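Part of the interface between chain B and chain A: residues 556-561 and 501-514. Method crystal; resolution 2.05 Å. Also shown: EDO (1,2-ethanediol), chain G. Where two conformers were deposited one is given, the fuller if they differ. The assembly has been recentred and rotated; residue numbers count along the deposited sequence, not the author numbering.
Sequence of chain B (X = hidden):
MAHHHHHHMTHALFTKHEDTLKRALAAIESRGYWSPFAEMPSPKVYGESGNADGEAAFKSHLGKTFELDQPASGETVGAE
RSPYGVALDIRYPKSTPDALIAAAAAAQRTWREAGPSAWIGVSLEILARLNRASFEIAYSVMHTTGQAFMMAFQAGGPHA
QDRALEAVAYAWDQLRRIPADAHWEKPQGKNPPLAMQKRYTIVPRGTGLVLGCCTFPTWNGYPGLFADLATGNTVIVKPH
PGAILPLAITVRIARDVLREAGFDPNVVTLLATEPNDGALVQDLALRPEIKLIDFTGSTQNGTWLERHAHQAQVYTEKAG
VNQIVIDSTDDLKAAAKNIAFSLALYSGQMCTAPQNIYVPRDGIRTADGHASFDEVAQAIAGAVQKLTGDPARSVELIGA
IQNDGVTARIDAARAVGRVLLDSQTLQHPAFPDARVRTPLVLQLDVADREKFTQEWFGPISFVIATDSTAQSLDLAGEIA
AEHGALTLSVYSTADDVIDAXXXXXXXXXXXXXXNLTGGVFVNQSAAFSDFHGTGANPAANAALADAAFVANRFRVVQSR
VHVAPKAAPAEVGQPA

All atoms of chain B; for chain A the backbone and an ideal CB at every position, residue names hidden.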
# COMPACT_ATOMS: atom_id res chain seq x y z
N VAL B 556 10.55 -7.12 -3.71
CA VAL B 556 11.96 -7.18 -4.10
C VAL B 556 12.64 -8.21 -3.21
O VAL B 556 12.62 -8.09 -1.98
CB VAL B 556 12.66 -5.81 -3.98
CG1 VAL B 556 14.11 -5.90 -4.50
CG2 VAL B 556 11.87 -4.73 -4.71
N VAL B 557 13.21 -9.23 -3.83
CA VAL B 557 13.98 -10.25 -3.12
C VAL B 557 15.44 -10.02 -3.46
O VAL B 557 15.81 -10.06 -4.64
CB VAL B 557 13.53 -11.67 -3.49
CG1 VAL B 557 14.51 -12.71 -2.94
CG2 VAL B 557 12.13 -11.92 -2.94
N GLN B 558 16.26 -9.76 -2.45
CA GLN B 558 17.66 -9.44 -2.68
C GLN B 558 18.58 -10.60 -2.32
O GLN B 558 18.21 -11.51 -1.58
CB GLN B 558 18.09 -8.21 -1.86
CG GLN B 558 18.22 -8.49 -0.37
CD GLN B 558 18.83 -7.30 0.37
OE1 GLN B 558 18.27 -6.20 0.37
NE2 GLN B 558 19.98 -7.52 1.00
N SER B 559 19.82 -10.52 -2.82
CA SER B 559 20.90 -11.41 -2.42
C SER B 559 22.18 -10.59 -2.24
O SER B 559 22.36 -9.54 -2.87
CB SER B 559 21.12 -12.52 -3.45
OG SER B 559 21.48 -11.97 -4.71
N ARG B 560 23.07 -11.09 -1.40
CA ARG B 560 24.35 -10.42 -1.18
C ARG B 560 25.46 -11.45 -1.14
O ARG B 560 25.26 -12.58 -0.69
CB ARG B 560 24.38 -9.59 0.11
CG ARG B 560 24.12 -10.39 1.37
CD ARG B 560 24.05 -9.48 2.59
NE ARG B 560 23.56 -10.20 3.76
CZ ARG B 560 23.48 -9.69 4.98
NH1 ARG B 560 23.86 -8.43 5.22
NH2 ARG B 560 23.01 -10.43 5.98
N VAL B 561 26.63 -11.04 -1.62
CA VAL B 561 27.82 -11.87 -1.61
C VAL B 561 29.02 -10.94 -1.54
O VAL B 561 29.00 -9.82 -2.06
CB VAL B 561 27.87 -12.79 -2.87
CG1 VAL B 561 28.04 -11.96 -4.14
CG2 VAL B 561 28.97 -13.85 -2.75
N UNK A 501 19.76 -21.70 -4.92
CA UNK A 501 19.46 -20.94 -3.72
C UNK A 501 18.74 -19.64 -4.06
O UNK A 501 17.84 -19.23 -3.32
CB UNK A 501 20.74 -20.65 -2.94
N UNK A 502 19.10 -18.99 -5.18
CA UNK A 502 18.33 -17.83 -5.62
C UNK A 502 16.88 -18.21 -5.87
O UNK A 502 15.96 -17.46 -5.50
CB UNK A 502 18.94 -17.23 -6.88
N UNK A 503 16.65 -19.37 -6.49
CA UNK A 503 15.29 -19.83 -6.74
C UNK A 503 14.54 -20.07 -5.44
O UNK A 503 13.35 -19.75 -5.32
CB UNK A 503 15.31 -21.11 -7.58
N UNK A 504 15.24 -20.63 -4.44
CA UNK A 504 14.63 -20.87 -3.13
C UNK A 504 14.28 -19.55 -2.44
O UNK A 504 13.26 -19.46 -1.76
CB UNK A 504 15.57 -21.69 -2.25
N UNK A 505 15.14 -18.54 -2.59
CA UNK A 505 14.85 -17.26 -1.96
C UNK A 505 13.63 -16.60 -2.59
O UNK A 505 12.79 -16.02 -1.89
CB UNK A 505 16.06 -16.33 -2.06
N UNK A 506 13.51 -16.68 -3.92
CA UNK A 506 12.34 -16.13 -4.61
C UNK A 506 11.08 -16.86 -4.19
O UNK A 506 10.05 -16.23 -3.91
CB UNK A 506 12.52 -16.22 -6.13
N UNK A 507 11.14 -18.20 -4.14
CA UNK A 507 9.99 -18.97 -3.67
C UNK A 507 9.63 -18.59 -2.24
O UNK A 507 8.46 -18.32 -1.94
CB UNK A 507 10.28 -20.47 -3.76
N UNK A 508 10.63 -18.53 -1.36
CA UNK A 508 10.39 -18.23 0.04
C UNK A 508 10.18 -16.75 0.35
O UNK A 508 9.88 -16.42 1.50
CB UNK A 508 11.57 -18.75 0.87
N UNK A 509 10.35 -15.87 -0.64
CA UNK A 509 10.28 -14.43 -0.42
C UNK A 509 11.20 -13.95 0.68
O UNK A 509 10.77 -13.20 1.57
CB UNK A 509 8.84 -14.02 -0.09
N UNK A 510 12.47 -14.34 0.64
CA UNK A 510 13.40 -14.12 1.74
C UNK A 510 14.74 -13.68 1.18
O UNK A 510 15.20 -14.19 0.14
CB UNK A 510 13.56 -15.38 2.59
N UNK A 511 15.37 -12.73 1.85
CA UNK A 511 16.67 -12.23 1.44
C UNK A 511 17.74 -13.31 1.60
O UNK A 511 17.77 -14.05 2.59
CB UNK A 511 17.04 -10.99 2.25
N UNK A 512 18.63 -13.39 0.62
CA UNK A 512 19.65 -14.44 0.54
C UNK A 512 21.04 -13.89 0.83
O UNK A 512 21.45 -12.87 0.26
CB UNK A 512 19.63 -15.10 -0.84
N UNK A 513 21.78 -14.59 1.69
CA UNK A 513 23.20 -14.34 1.92
C UNK A 513 24.00 -15.53 1.43
O UNK A 513 23.62 -16.68 1.67
CB UNK A 513 23.48 -14.07 3.40
N UNK A 514 25.11 -15.26 0.74
CA UNK A 514 25.89 -16.29 0.05
C UNK A 514 27.31 -16.33 0.60
O UNK A 514 28.00 -15.30 0.60
CB UNK A 514 25.91 -16.04 -1.46
C1 EDO G . 25.97 -5.84 5.68
O1 EDO G . 24.91 -5.74 6.63
C2 EDO G . 25.53 -5.30 4.32
O2 EDO G . 24.50 -6.11 3.73

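Positions 501, 503, 504 and 507 have no atom of the chain B stretch within 5.5 Å of their ideal CB and are unconstrained by it: Ala A501, Glu A503, Ala A504 and Arg A507. At 502 the CB points sideways and is also far from the strand, but a long side chain could extend to the hydroxyl of Ser B559. A polar residue of sufficient reach would suit. The residue is His A502; its NE2 lies 3.2 Å from Ser B559 OG, a hydrogen bond in which either atom could be the donor.

Position 505 points toward the strand, its ideal CB 4.0 Å from Val B557 CG1, which favours a small apolar residue. Ala A505 fills it, CB packing on that methyl. At 506, CB points sideways, 5.1 Å from Val B557 CG1, so a range of apolar side chains could reach it; Val A506 does, with CG2 4.4 Å from Val B557 CG1.

At 508 an ideal CB would lie 3.2 Å from O of 504, and Gly A508 has none. Position 509 leaves helical geometry with phi 53° and psi 50°, which by itself favours glycine. Gly A509 occupies it, its CA 4.0 Å from Val B557 CG2. The CB of 510 points away, leaving the choice open to this contact; Val A510 still offers its backbone O, 3.5 Å from Val B557 CG1.

From here the chain runs parallel to strand 556-561. At 511 the ideal CB is already 3.8 Å from Gln B558 CG, so a small residue fits simply: Ala A511. At 512 the backbone N donates to Gln B558 O (2.9 Å) and O accepts from Arg B560 N (2.9 Å). CB shares a sheet face with Ser B559, where several apolar residues would serve. Leu A512 has its CB 3.9 Å from Ser B559 CB, and a water bridges its O to Gln B558 NE2.

At position 513 the ideal CB lies 3.9 Å from Arg B560 NE, on the same sheet face as that side chain, and calls for an acceptor, neutral or acidic. It is Ser A513, whose OG accepts from Arg B560 NE at 2.9 Å and from Arg B560 NH2 at 3.3 Å; ethanediol O2 accepts from NH1 of that guanidinium. At 514, N donates to Arg B560 O (3.0 Å), and CB lies 4.0 Å from Val B561 CG2, inviting an apolar residue. Ile A514 packs there, and its CD1 reaches within 4.1 Å of Ser B559 CB.

Chain A 501-514: AHEAAVRGGVALSI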
# COMPACT_ATOMS: atom_id res chain seq x y z
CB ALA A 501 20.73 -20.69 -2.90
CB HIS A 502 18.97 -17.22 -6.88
CG HIS A 502 20.18 -16.36 -6.62
ND1 HIS A 502 21.47 -16.83 -6.75
CD2 HIS A 502 20.29 -15.07 -6.24
CE1 HIS A 502 22.32 -15.87 -6.46
NE2 HIS A 502 21.63 -14.78 -6.15
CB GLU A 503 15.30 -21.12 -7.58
CG GLU A 503 15.69 -20.91 -9.03
CD GLU A 503 14.77 -19.94 -9.75
OE1 GLU A 503 13.55 -20.20 -9.80
OE2 GLU A 503 15.27 -18.92 -10.26
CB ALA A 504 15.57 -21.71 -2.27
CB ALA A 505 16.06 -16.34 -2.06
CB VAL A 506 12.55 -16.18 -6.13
CG1 VAL A 506 11.24 -16.06 -6.88
CG2 VAL A 506 13.48 -15.06 -6.54
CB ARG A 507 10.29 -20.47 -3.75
CG ARG A 507 9.18 -21.34 -3.16
CD ARG A 507 9.66 -22.78 -3.03
NE ARG A 507 8.61 -23.71 -2.63
CZ ARG A 507 8.82 -24.99 -2.35
NH1 ARG A 507 10.07 -25.50 -2.41
NH2 ARG A 507 7.81 -25.78 -2.00
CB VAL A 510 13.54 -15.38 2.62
CG1 VAL A 510 14.02 -16.57 1.79
CG2 VAL A 510 14.45 -15.13 3.81
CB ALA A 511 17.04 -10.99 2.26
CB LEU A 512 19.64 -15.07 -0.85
CG LEU A 512 20.64 -16.21 -1.06
CD1 LEU A 512 20.27 -17.41 -0.21
CD2 LEU A 512 20.70 -16.59 -2.53
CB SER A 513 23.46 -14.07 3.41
OG SER A 513 22.73 -12.93 3.87
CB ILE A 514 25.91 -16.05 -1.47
CG1 ILE A 514 24.49 -16.04 -2.03
CG2 ILE A 514 26.74 -17.12 -2.16
CD1 ILE A 514 24.32 -15.15 -3.25
O HOH W 1 20.78 -10.22 1.49
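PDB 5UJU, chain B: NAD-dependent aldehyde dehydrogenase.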